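Long-range contact in transcriptional regulator, LYSR family (Neisseria meningitidis, PDB 4AB5), which probably acts as a DNA-binding regulator of methionine biosynthesis genes, seen here as the regulatory domain that follows the DNA-binding part: residues G71-M82 with L180-T190. Numbering follows the deposited sequence.
Sequences GISFQPLFAYEM and LQSKLYAAIRT
In Y80, CG sits between the backbone N and the carbonyl carbon (chi1 52°), bringing the ring alongside S182 and L184 of the other strand, which approach it obliquely. Its CE1 meets S182 CB at 3.6 Å, while CE2 lies 3.6 Å from L184 CD1. In S73, OG is beside the backbone N (chi1 -56°), where it reaches T190 OG1 at 2.9 Å; either hydroxyl could donate this hydrogen bond. S73 pairs with I188, Q75 with A186 and Y80 with S182 by two backbone bonds each. M82 N gives a nearly straight bond to L180 O. A classic beta bulge sets L77 and F78 both against L184. L77 N bonds to L184 O at 2.8 Å, and the bond from F78 N to the same oxygen is weak. L77 CD2 packs on A186 CB at 4.0 Å. F74, P76, Y185 and A187 lie on one face of the sheet; Y185 CD1 is 3.7 Å from P76 CA, and F74 CE1 touches A187 CB. S182 OG is hydrogen-bonded to D119. The pair belongs to the mixed sheet of the LysR substrate-binding domain, a periplasmic binding protein-like fold, and its long antiparallel strands run across the domain, consistent with the crossover strands joining the two subdomains. Strand 60-63 pairs with strand 171-189 on its other edge, helix 196-212 packs on Q75, L77 and A186, and helix 50-54 on I72 and A187.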
loop_
_atom_site.group_PDB
_atom_site.type_symbol
_atom_site.label_atom_id
_atom_site.label_comp_id
_atom_site.label_asym_id
_atom_site.label_seq_id
_atom_site.Cartn_x
_atom_site.Cartn_y
_atom_site.Cartn_z
ATOM N N GLY B 71 -8.265 -21.647 -23.857
ATOM C CA GLY B 71 -6.833 -21.507 -23.643
ATOM C C GLY B 71 -6.491 -21.062 -22.236
ATOM O O GLY B 71 -5.342 -20.722 -21.957
ATOM N N ILE B 72 -7.487 -21.076 -21.340
ATOM C CA ILE B 72 -7.347 -20.677 -19.948
ATOM C C ILE B 72 -8.090 -21.615 -18.987
ATOM O O ILE B 72 -9.244 -21.972 -19.234
ATOM C CB ILE B 72 -7.607 -19.142 -19.745
ATOM C CG1 ILE B 72 -6.285 -18.407 -19.543
ATOM C CG2 ILE B 72 -8.537 -18.827 -18.591
ATOM C CD1 ILE B 72 -6.016 -17.421 -20.506
ATOM N N SER B 73 -7.389 -22.044 -17.919
ATOM C CA SER B 73 -7.933 -22.893 -16.858
ATOM C C SER B 73 -7.961 -22.155 -15.522
ATOM O O SER B 73 -7.031 -21.419 -15.182
ATOM C CB SER B 73 -7.165 -24.204 -16.737
ATOM O OG SER B 73 -7.158 -24.883 -17.979
ATOM N N PHE B 74 -9.063 -22.332 -14.791
ATOM C CA PHE B 74 -9.298 -21.686 -13.504
ATOM C C PHE B 74 -9.171 -22.642 -12.361
ATOM O O PHE B 74 -9.577 -23.806 -12.460
ATOM C CB PHE B 74 -10.682 -21.018 -13.464
ATOM C CG PHE B 74 -10.797 -19.869 -14.421
ATOM C CD1 PHE B 74 -10.329 -18.602 -14.073
ATOM C CD2 PHE B 74 -11.360 -20.048 -15.679
ATOM C CE1 PHE B 74 -10.424 -17.535 -14.971
ATOM C CE2 PHE B 74 -11.469 -18.982 -16.573
ATOM C CZ PHE B 74 -11.005 -17.731 -16.216
ATOM N N GLN B 75 -8.630 -22.127 -11.256
ATOM C CA GLN B 75 -8.432 -22.867 -10.029
ATOM C C GLN B 75 -9.031 -22.041 -8.893
ATOM O O GLN B 75 -8.596 -20.898 -8.688
ATOM C CB GLN B 75 -6.935 -23.121 -9.804
ATOM C CG GLN B 75 -6.646 -24.246 -8.821
ATOM C CD GLN B 75 -5.209 -24.716 -8.834
ATOM O OE1 GLN B 75 -4.825 -25.563 -8.034
ATOM N NE2 GLN B 75 -4.321 -24.023 -9.543
ATOM N N PRO B 76 -10.053 -22.557 -8.171
ATOM C CA PRO B 76 -10.618 -21.775 -7.057
ATOM C C PRO B 76 -9.623 -21.569 -5.919
ATOM O O PRO B 76 -8.857 -22.478 -5.583
ATOM C CB PRO B 76 -11.810 -22.611 -6.599
ATOM C CG PRO B 76 -11.505 -23.998 -7.038
ATOM C CD PRO B 76 -10.710 -23.876 -8.296
ATOM N N LEU B 77 -9.605 -20.365 -5.356
ATOM C CA LEU B 77 -8.752 -20.073 -4.213
ATOM C C LEU B 77 -9.644 -20.064 -2.976
ATOM O O LEU B 77 -9.643 -21.040 -2.218
ATOM C CB LEU B 77 -7.973 -18.750 -4.381
ATOM C CG LEU B 77 -6.929 -18.700 -5.506
ATOM C CD1 LEU B 77 -6.391 -17.293 -5.687
ATOM C CD2 LEU B 77 -5.799 -19.730 -5.295
ATOM N N PHE B 78 -10.464 -19.005 -2.821
ATOM C CA PHE B 78 -11.381 -18.823 -1.695
ATOM C C PHE B 78 -12.372 -17.691 -1.921
ATOM O O PHE B 78 -12.109 -16.777 -2.709
ATOM C CB PHE B 78 -10.605 -18.557 -0.380
ATOM C CG PHE B 78 -9.356 -17.706 -0.505
ATOM C CD1 PHE B 78 -9.444 -16.334 -0.735
ATOM C CD2 PHE B 78 -8.092 -18.277 -0.383
ATOM C CE1 PHE B 78 -8.291 -15.552 -0.852
ATOM C CE2 PHE B 78 -6.939 -17.493 -0.494
ATOM C CZ PHE B 78 -7.046 -16.138 -0.735
ATOM N N ALA B 79 -13.496 -17.737 -1.178
ATOM C CA ALA B 79 -14.542 -16.710 -1.168
ATOM C C ALA B 79 -14.556 -16.029 0.216
ATOM O O ALA B 79 -14.134 -16.632 1.209
ATOM C CB ALA B 79 -15.902 -17.326 -1.467
ATOM N N TYR B 80 -15.016 -14.772 0.269
ATOM C CA TYR B 80 -15.125 -13.987 1.506
ATOM C C TYR B 80 -16.162 -12.883 1.371
ATOM O O TYR B 80 -16.477 -12.469 0.250
ATOM C CB TYR B 80 -13.764 -13.414 1.980
ATOM C CG TYR B 80 -12.989 -12.638 0.933
ATOM C CD1 TYR B 80 -13.310 -11.321 0.632
ATOM C CD2 TYR B 80 -11.902 -13.210 0.274
ATOM C CE1 TYR B 80 -12.605 -10.605 -0.334
ATOM C CE2 TYR B 80 -11.163 -12.489 -0.667
ATOM C CZ TYR B 80 -11.523 -11.187 -0.973
ATOM O OH TYR B 80 -10.821 -10.459 -1.907
ATOM N N GLU B 81 -16.673 -12.388 2.519
ATOM C CA GLU B 81 -17.659 -11.316 2.560
ATOM C C GLU B 81 -17.055 -9.925 2.504
ATOM O O GLU B 81 -16.052 -9.637 3.168
ATOM C CB GLU B 81 -18.677 -11.467 3.720
ATOM C CG GLU B 81 -18.115 -11.463 5.139
ATOM C CD GLU B 81 -17.591 -12.777 5.701
ATOM O OE1 GLU B 81 -16.564 -13.281 5.188
ATOM O OE2 GLU B 81 -18.144 -13.240 6.726
HETATM N N MSE B 82 -17.663 -9.082 1.660
HETATM C CA MSE B 82 -17.339 -7.674 1.481
HETATM C C MSE B 82 -18.223 -6.949 2.482
HETATM O O MSE B 82 -19.455 -7.042 2.416
HETATM C CB MSE B 82 -17.644 -7.195 0.052
HETATM C CG MSE B 82 -16.703 -7.763 -0.995
HETATM SE SE MSE B 82 -14.882 -7.078 -0.866
HETATM C CE MSE B 82 -15.228 -5.179 -1.323
ATOM N N LEU B 180 -22.637 -9.424 0.384
ATOM C CA LEU B 180 -21.764 -9.228 -0.775
ATOM C C LEU B 180 -20.538 -10.127 -0.659
ATOM O O LEU B 180 -19.707 -9.941 0.226
ATOM C CB LEU B 180 -21.373 -7.753 -0.892
ATOM C CG LEU B 180 -20.752 -7.220 -2.177
ATOM C CD1 LEU B 180 -21.369 -7.745 -3.455
ATOM C CD2 LEU B 180 -20.604 -5.783 -2.076
ATOM N N GLN B 181 -20.444 -11.115 -1.535
ATOM C CA GLN B 181 -19.360 -12.077 -1.518
ATOM C C GLN B 181 -18.425 -11.916 -2.709
ATOM O O GLN B 181 -18.889 -11.765 -3.833
ATOM C CB GLN B 181 -19.935 -13.509 -1.464
ATOM C CG GLN B 181 -18.905 -14.581 -1.097
ATOM C CD GLN B 181 -19.364 -15.996 -1.368
ATOM O OE1 GLN B 181 -19.803 -16.347 -2.470
ATOM N NE2 GLN B 181 -19.196 -16.861 -0.384
ATOM N N SER B 182 -17.109 -11.965 -2.459
ATOM C CA SER B 182 -16.079 -11.957 -3.498
ATOM C C SER B 182 -15.594 -13.383 -3.669
ATOM O O SER B 182 -15.475 -14.108 -2.683
ATOM C CB SER B 182 -14.906 -11.066 -3.109
ATOM O OG SER B 182 -15.239 -9.702 -3.296
ATOM N N LYS B 183 -15.338 -13.789 -4.917
ATOM C CA LYS B 183 -14.851 -15.122 -5.245
ATOM C C LYS B 183 -13.474 -14.996 -5.906
ATOM O O LYS B 183 -13.343 -14.297 -6.909
ATOM C CB LYS B 183 -15.852 -15.854 -6.148
ATOM C CG LYS B 183 -17.159 -16.220 -5.449
ATOM C CD LYS B 183 -18.170 -16.776 -6.438
ATOM C CE LYS B 183 -19.496 -17.111 -5.797
ATOM N NZ LYS B 183 -19.453 -18.416 -5.083
ATOM N N LEU B 184 -12.441 -15.633 -5.329
ATOM C CA LEU B 184 -11.095 -15.531 -5.884
ATOM C C LEU B 184 -10.592 -16.774 -6.563
ATOM O O LEU B 184 -10.763 -17.875 -6.044
ATOM C CB LEU B 184 -10.084 -14.969 -4.878
ATOM C CG LEU B 184 -9.913 -13.450 -4.961
ATOM C CD1 LEU B 184 -11.030 -12.724 -4.251
ATOM C CD2 LEU B 184 -8.625 -13.037 -4.397
ATOM N N TYR B 185 -9.997 -16.587 -7.757
ATOM C CA TYR B 185 -9.477 -17.665 -8.593
ATOM C C TYR B 185 -8.070 -17.364 -9.071
ATOM O O TYR B 185 -7.691 -16.194 -9.206
ATOM C CB TYR B 185 -10.364 -17.884 -9.840
ATOM C CG TYR B 185 -11.815 -18.179 -9.547
ATOM C CD1 TYR B 185 -12.265 -19.487 -9.399
ATOM C CD2 TYR B 185 -12.760 -17.153 -9.488
ATOM C CE1 TYR B 185 -13.609 -19.768 -9.144
ATOM C CE2 TYR B 185 -14.108 -17.422 -9.236
ATOM C CZ TYR B 185 -14.527 -18.732 -9.064
ATOM O OH TYR B 185 -15.848 -19.013 -8.808
ATOM N N ALA B 186 -7.316 -18.432 -9.371
ATOM C CA ALA B 186 -6.002 -18.353 -9.975
ATOM C C ALA B 186 -6.196 -18.868 -11.400
ATOM O O ALA B 186 -6.679 -19.987 -11.597
ATOM C CB ALA B 186 -5.022 -19.236 -9.229
ATOM N N ALA B 187 -5.905 -18.024 -12.389
ATOM C CA ALA B 187 -6.026 -18.372 -13.796
ATOM C C ALA B 187 -4.641 -18.681 -14.384
ATOM O O ALA B 187 -3.676 -17.973 -14.104
ATOM C CB ALA B 187 -6.673 -17.222 -14.558
ATOM N N ILE B 188 -4.545 -19.759 -15.166
ATOM C CA ILE B 188 -3.346 -20.175 -15.896
ATOM C C ILE B 188 -3.772 -20.595 -17.322
ATOM O O ILE B 188 -4.975 -20.757 -17.589
ATOM C CB ILE B 188 -2.536 -21.304 -15.183
ATOM C CG1 ILE B 188 -3.353 -22.610 -14.993
ATOM C CG2 ILE B 188 -1.875 -20.830 -13.890
ATOM C CD1 ILE B 188 -2.527 -23.863 -14.693
ATOM N N ARG B 189 -2.787 -20.801 -18.225
ATOM C CA ARG B 189 -3.056 -21.286 -19.576
ATOM C C ARG B 189 -3.377 -22.768 -19.426
ATOM O O ARG B 189 -2.883 -23.402 -18.497
ATOM C CB ARG B 189 -1.812 -21.154 -20.461
ATOM C CG ARG B 189 -1.418 -19.743 -20.833
ATOM C CD ARG B 189 -0.080 -19.807 -21.539
ATOM N NE ARG B 189 0.687 -18.569 -21.404
ATOM C CZ ARG B 189 1.540 -18.313 -20.419
ATOM N NH1 ARG B 189 1.742 -19.203 -19.454
ATOM N NH2 ARG B 189 2.200 -17.166 -20.390
ATOM N N THR B 190 -4.203 -23.313 -20.302
ATOM C CA THR B 190 -4.545 -24.737 -20.260
ATOM C C THR B 190 -3.320 -25.627 -20.534
ATOM O O THR B 190 -3.228 -26.704 -19.943
ATOM C CB THR B 190 -5.788 -25.024 -21.128
ATOM O OG1 THR B 190 -6.805 -24.095 -20.753
ATOM C CG2 THR B 190 -6.324 -26.439 -20.946
#